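Local atomic coordinates of DNA photolyase (Agrobacterium tumefaciens, PDB entry 4U63), a protein that probably repairs cyclobutane pyrimidine dimers in DNA by light-driven electron transfer from its FAD, with methenyltetrahydrofolate as antenna chromophore. Residues A[249-257]-A[359-367]. Numbering follows the deposited sequence.
Sequences RDFPAKPAT and TMHNRVRMI. With FAD (flavin-adenine dinucleotide), chain C.
The imidazole nitrogen NE2 of H361 is approached by the carbonyl O of R249 and by a water: R249 O lies at the ring edge, 2.9 Å from both NE2 and CE1 of H361, and the water bridges H361 NE2 and F251 O. With CG anti to the backbone N (chi1 -172°), the H361 ring extends into the loop, where P252 lies across one face. CA of P252 makes a CH-pi contact 3.5 Å from the ring centroid, 13° off the normal. H361 is also the N-cap of helix 362-375, its ND1 accepting a weak bond from R363 N. Beside the ring, CB of P252 meets CG2 of V364 at 3.7 Å, the two side chains crossing at about a right angle, and Y435 of helix 434-439 touches both. D250 OD1 lies 4.2 Å from R363 NH2, at the guanidinium edge, beyond salt-bridge range.

Both segments also hold the FAD. T257 OG1 donates to the phosphate oxygen O1P (2.7 Å), while N362 OD1 accepts from the ribityl hydroxyl O2' (2.6 Å). One histidine thus caps the helix weakly through ND1 and reaches the loop through the water at NE2 and through P252 over its face, linking the phosphate-binding and ribityl-binding elements of the photolyase flavin pocket.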
loop_
_atom_site.group_PDB
_atom_site.type_symbol
_atom_site.label_atom_id
_atom_site.label_comp_id
_atom_site.label_asym_id
_atom_site.label_seq_id
_atom_site.Cartn_x
_atom_site.Cartn_y
_atom_site.Cartn_z
ATOM N N ARG A 249 5.963 2.895 17.646
ATOM C CA ARG A 249 5.767 3.094 16.213
ATOM C C ARG A 249 6.451 4.330 15.627
ATOM O O ARG A 249 6.650 4.376 14.425
ATOM C CB ARG A 249 4.269 3.117 15.865
ATOM C CG ARG A 249 3.486 4.284 16.452
ATOM C CD ARG A 249 2.016 4.170 16.096
ATOM N NE ARG A 249 1.783 4.580 14.719
ATOM C CZ ARG A 249 1.709 5.854 14.315
ATOM N NH1 ARG A 249 1.844 6.868 15.186
ATOM N NH2 ARG A 249 1.497 6.120 13.032
ATOM N N ASP A 250 6.805 5.314 16.461
ATOM C CA ASP A 250 7.456 6.556 15.985
ATOM C C ASP A 250 8.952 6.402 15.693
ATOM O O ASP A 250 9.552 7.280 15.058
ATOM C CB ASP A 250 7.280 7.694 17.008
ATOM C CG ASP A 250 5.841 8.193 17.108
ATOM O OD1 ASP A 250 5.127 8.197 16.085
ATOM O OD2 ASP A 250 5.427 8.594 18.224
ATOM N N PHE A 251 9.546 5.299 16.147
ATOM C CA PHE A 251 10.990 5.131 16.148
ATOM C C PHE A 251 11.417 4.081 15.116
ATOM O O PHE A 251 11.237 2.883 15.347
ATOM C CB PHE A 251 11.436 4.749 17.561
ATOM C CG PHE A 251 11.045 5.768 18.595
ATOM C CD1 PHE A 251 11.796 6.925 18.767
ATOM C CD2 PHE A 251 9.913 5.590 19.383
ATOM C CE1 PHE A 251 11.437 7.877 19.708
ATOM C CE2 PHE A 251 9.552 6.542 20.325
ATOM C CZ PHE A 251 10.315 7.683 20.487
ATOM N N PRO A 252 11.989 4.526 13.972
ATOM C CA PRO A 252 12.238 3.598 12.868
ATOM C C PRO A 252 13.220 2.470 13.135
ATOM O O PRO A 252 13.162 1.467 12.439
ATOM C CB PRO A 252 12.770 4.511 11.742
ATOM C CG PRO A 252 13.277 5.706 12.432
ATOM C CD PRO A 252 12.371 5.901 13.605
ATOM N N ALA A 253 14.104 2.630 14.111
ATOM C CA ALA A 253 15.036 1.551 14.476
ATOM C C ALA A 253 14.298 0.376 15.100
ATOM O O ALA A 253 14.793 -0.755 15.080
ATOM C CB ALA A 253 16.100 2.071 15.430
ATOM N N LYS A 254 13.121 0.640 15.662
ATOM C CA LYS A 254 12.363 -0.396 16.365
ATOM C C LYS A 254 11.425 -1.134 15.435
ATOM O O LYS A 254 10.672 -0.498 14.695
ATOM C CB LYS A 254 11.571 0.223 17.501
ATOM C CG LYS A 254 12.467 0.903 18.512
ATOM C CD LYS A 254 11.699 1.477 19.683
ATOM C CE LYS A 254 12.674 2.091 20.677
ATOM N NZ LYS A 254 11.990 2.954 21.670
ATOM N N PRO A 255 11.454 -2.482 15.460
ATOM C CA PRO A 255 10.503 -3.258 14.666
ATOM C C PRO A 255 9.137 -3.327 15.364
ATOM O O PRO A 255 8.679 -4.394 15.735
ATOM C CB PRO A 255 11.179 -4.629 14.567
ATOM C CG PRO A 255 11.950 -4.749 15.831
ATOM C CD PRO A 255 12.404 -3.356 16.183
ATOM N N ALA A 256 8.477 -2.177 15.502
ATOM C CA ALA A 256 7.292 -2.070 16.358
ATOM C C ALA A 256 5.946 -2.064 15.632
ATOM O O ALA A 256 4.904 -2.022 16.294
ATOM C CB ALA A 256 7.421 -0.828 17.224
ATOM N N THR A 257 5.961 -2.106 14.296
ATOM C CA THR A 257 4.746 -2.036 13.494
ATOM C C THR A 257 4.360 -3.414 12.931
ATOM O O THR A 257 5.129 -4.378 13.026
ATOM C CB THR A 257 4.896 -0.986 12.365
ATOM O OG1 THR A 257 5.788 -1.460 11.349
ATOM C CG2 THR A 257 5.433 0.347 12.932
ATOM N N THR A 359 9.993 -1.195 1.233
ATOM C CA THR A 359 9.157 -0.503 2.198
ATOM C C THR A 359 9.983 0.527 2.947
ATOM O O THR A 359 11.200 0.542 2.854
ATOM C CB THR A 359 8.494 -1.488 3.183
ATOM O OG1 THR A 359 7.455 -0.821 3.899
ATOM C CG2 THR A 359 9.512 -2.089 4.158
ATOM N N MET A 360 9.304 1.379 3.701
ATOM C CA MET A 360 9.976 2.387 4.495
ATOM C C MET A 360 9.146 2.663 5.729
ATOM O O MET A 360 7.908 2.694 5.661
ATOM C CB MET A 360 10.176 3.667 3.677
ATOM C CG MET A 360 11.109 4.690 4.320
ATOM S SD MET A 360 11.155 6.287 3.491
ATOM C CE MET A 360 11.429 5.784 1.787
ATOM N N HIS A 361 9.816 2.863 6.857
ATOM C CA HIS A 361 9.111 3.224 8.098
ATOM C C HIS A 361 8.293 4.501 7.875
ATOM O O HIS A 361 8.777 5.431 7.239
ATOM C CB HIS A 361 10.116 3.429 9.221
ATOM C CG HIS A 361 9.486 3.602 10.558
ATOM N ND1 HIS A 361 9.077 4.827 11.020
ATOM C CD2 HIS A 361 9.186 2.709 11.531
ATOM C CE1 HIS A 361 8.561 4.690 12.227
ATOM N NE2 HIS A 361 8.612 3.413 12.560
ATOM N N ASN A 362 7.065 4.554 8.403
ATOM C CA ASN A 362 6.180 5.705 8.140
ATOM C C ASN A 362 6.754 7.073 8.515
ATOM O O ASN A 362 6.608 8.047 7.763
ATOM C CB ASN A 362 4.825 5.566 8.830
ATOM C CG ASN A 362 3.934 6.793 8.586
ATOM O OD1 ASN A 362 3.426 6.991 7.484
ATOM N ND2 ASN A 362 3.777 7.639 9.609
ATOM N N ARG A 363 7.362 7.162 9.687
ATOM C CA ARG A 363 8.012 8.409 10.103
ATOM C C ARG A 363 9.036 8.860 9.066
ATOM O O ARG A 363 9.115 10.036 8.729
ATOM C CB ARG A 363 8.658 8.272 11.481
ATOM C CG ARG A 363 9.453 9.486 11.957
ATOM C CD ARG A 363 8.673 10.790 11.923
ATOM N NE ARG A 363 7.509 10.777 12.801
ATOM C CZ ARG A 363 6.732 11.834 13.036
ATOM N NH1 ARG A 363 6.979 13.010 12.454
ATOM N NH2 ARG A 363 5.691 11.719 13.858
ATOM N N VAL A 364 9.798 7.907 8.547
ATOM C CA VAL A 364 10.835 8.225 7.585
ATOM C C VAL A 364 10.204 8.564 6.218
ATOM O O VAL A 364 10.743 9.412 5.485
ATOM C CB VAL A 364 11.914 7.114 7.529
ATOM C CG1 VAL A 364 13.042 7.532 6.623
ATOM C CG2 VAL A 364 12.464 6.844 8.934
ATOM N N ARG A 365 9.066 7.940 5.874
ATOM C CA ARG A 365 8.333 8.360 4.661
ATOM C C ARG A 365 7.987 9.843 4.721
ATOM O O ARG A 365 8.157 10.565 3.738
ATOM C CB ARG A 365 7.057 7.549 4.429
ATOM C CG ARG A 365 7.284 6.089 4.143
ATOM C CD ARG A 365 6.061 5.399 3.570
ATOM N NE ARG A 365 6.121 3.963 3.816
ATOM C CZ ARG A 365 5.377 3.020 3.231
ATOM N NH1 ARG A 365 4.480 3.304 2.287
ATOM N NH2 ARG A 365 5.556 1.756 3.596
ATOM N N MET A 366 7.498 10.297 5.878
ATOM C CA MET A 366 7.163 11.710 6.047
ATOM C C MET A 366 8.415 12.588 5.894
ATOM O O MET A 366 8.383 13.626 5.237
ATOM C CB MET A 366 6.515 11.962 7.410
ATOM C CG MET A 366 5.183 11.265 7.618
ATOM S SD MET A 366 4.576 11.468 9.307
ATOM C CE MET A 366 4.165 13.208 9.279
ATOM N N ILE A 367 9.519 12.155 6.494
ATOM C CA ILE A 367 10.780 12.906 6.431
ATOM C C ILE A 367 11.320 12.988 5.002
ATOM O O ILE A 367 11.717 14.074 4.567
ATOM C CB ILE A 367 11.850 12.319 7.381
ATOM C CG1 ILE A 367 11.409 12.502 8.848
ATOM C CG2 ILE A 367 13.201 12.999 7.168
ATOM C CD1 ILE A 367 12.174 11.646 9.834
HETATM P PA FAD C . 1.204 -0.157 10.897
HETATM O O1A FAD C . 1.740 0.932 11.769
HETATM O O2A FAD C . 1.280 -1.567 11.379
HETATM O O5B FAD C . -0.297 0.267 10.518
HETATM C C5B FAD C . -1.299 -0.697 10.176
HETATM C C4B FAD C . -1.948 -0.388 8.835
HETATM O O4B FAD C . -2.585 0.888 8.849
HETATM C C3B FAD C . -0.967 -0.332 7.687
HETATM O O3B FAD C . -0.607 -1.641 7.218
HETATM C C2B FAD C . -1.724 0.502 6.675
HETATM O O2B FAD C . -2.662 -0.286 5.939
HETATM C C1B FAD C . -2.475 1.479 7.544
HETATM N N9A FAD C . -1.798 2.785 7.709
HETATM C C8A FAD C . -0.937 3.112 8.688
HETATM N N7A FAD C . -0.525 4.391 8.570
HETATM C C5A FAD C . -1.151 4.917 7.496
HETATM C C6A FAD C . -1.148 6.218 6.822
HETATM N N6A FAD C . -0.389 7.226 7.297
HETATM N N1A FAD C . -1.927 6.348 5.725
HETATM C C2A FAD C . -2.679 5.328 5.249
HETATM N N3A FAD C . -2.722 4.111 5.829
HETATM C C4A FAD C . -1.988 3.858 6.931
HETATM N N1 FAD C . 0.635 3.241 3.004
HETATM C C2 FAD C . 0.240 2.294 2.124
HETATM O O2 FAD C . -0.420 1.332 2.577
HETATM N N3 FAD C . 0.536 2.374 0.802
HETATM C C4 FAD C . 1.243 3.410 0.282
HETATM O O4 FAD C . 1.502 3.487 -0.947
HETATM C C4X FAD C . 1.715 4.474 1.191
HETATM N N5 FAD C . 2.455 5.543 0.771
HETATM C C5X FAD C . 2.844 6.514 1.648
HETATM C C6 FAD C . 3.572 7.617 1.220
HETATM C C7 FAD C . 3.987 8.610 2.112
HETATM C C7M FAD C . 4.780 9.802 1.626
HETATM C C8 FAD C . 3.656 8.490 3.549
HETATM C C8M FAD C . 4.074 9.536 4.560
HETATM C C9 FAD C . 2.941 7.404 3.979
HETATM C C9A FAD C . 2.511 6.403 3.104
HETATM N N10 FAD C . 1.772 5.273 3.563
HETATM C C10 FAD C . 1.362 4.311 2.624
HETATM C "C1'" FAD C . 1.349 5.127 4.961
HETATM C "C2'" FAD C . 2.223 4.380 5.945
HETATM O "O2'" FAD C . 3.540 4.944 5.931
HETATM C "C3'" FAD C . 2.253 2.889 5.670
HETATM O "O3'" FAD C . 0.934 2.355 5.623
HETATM C "C4'" FAD C . 3.052 2.199 6.775
HETATM O "O4'" FAD C . 4.422 2.579 6.667
HETATM C "C5'" FAD C . 2.914 0.696 6.635
HETATM O "O5'" FAD C . 3.652 -0.006 7.645
HETATM P P FAD C . 2.858 -0.997 8.629
HETATM O O1P FAD C . 3.854 -1.656 9.518
HETATM O O2P FAD C . 1.977 -1.923 7.839
HETATM O O3P FAD C . 1.941 0.026 9.462
HETATM O O HOH W 1 8.673 1.614 14.847
#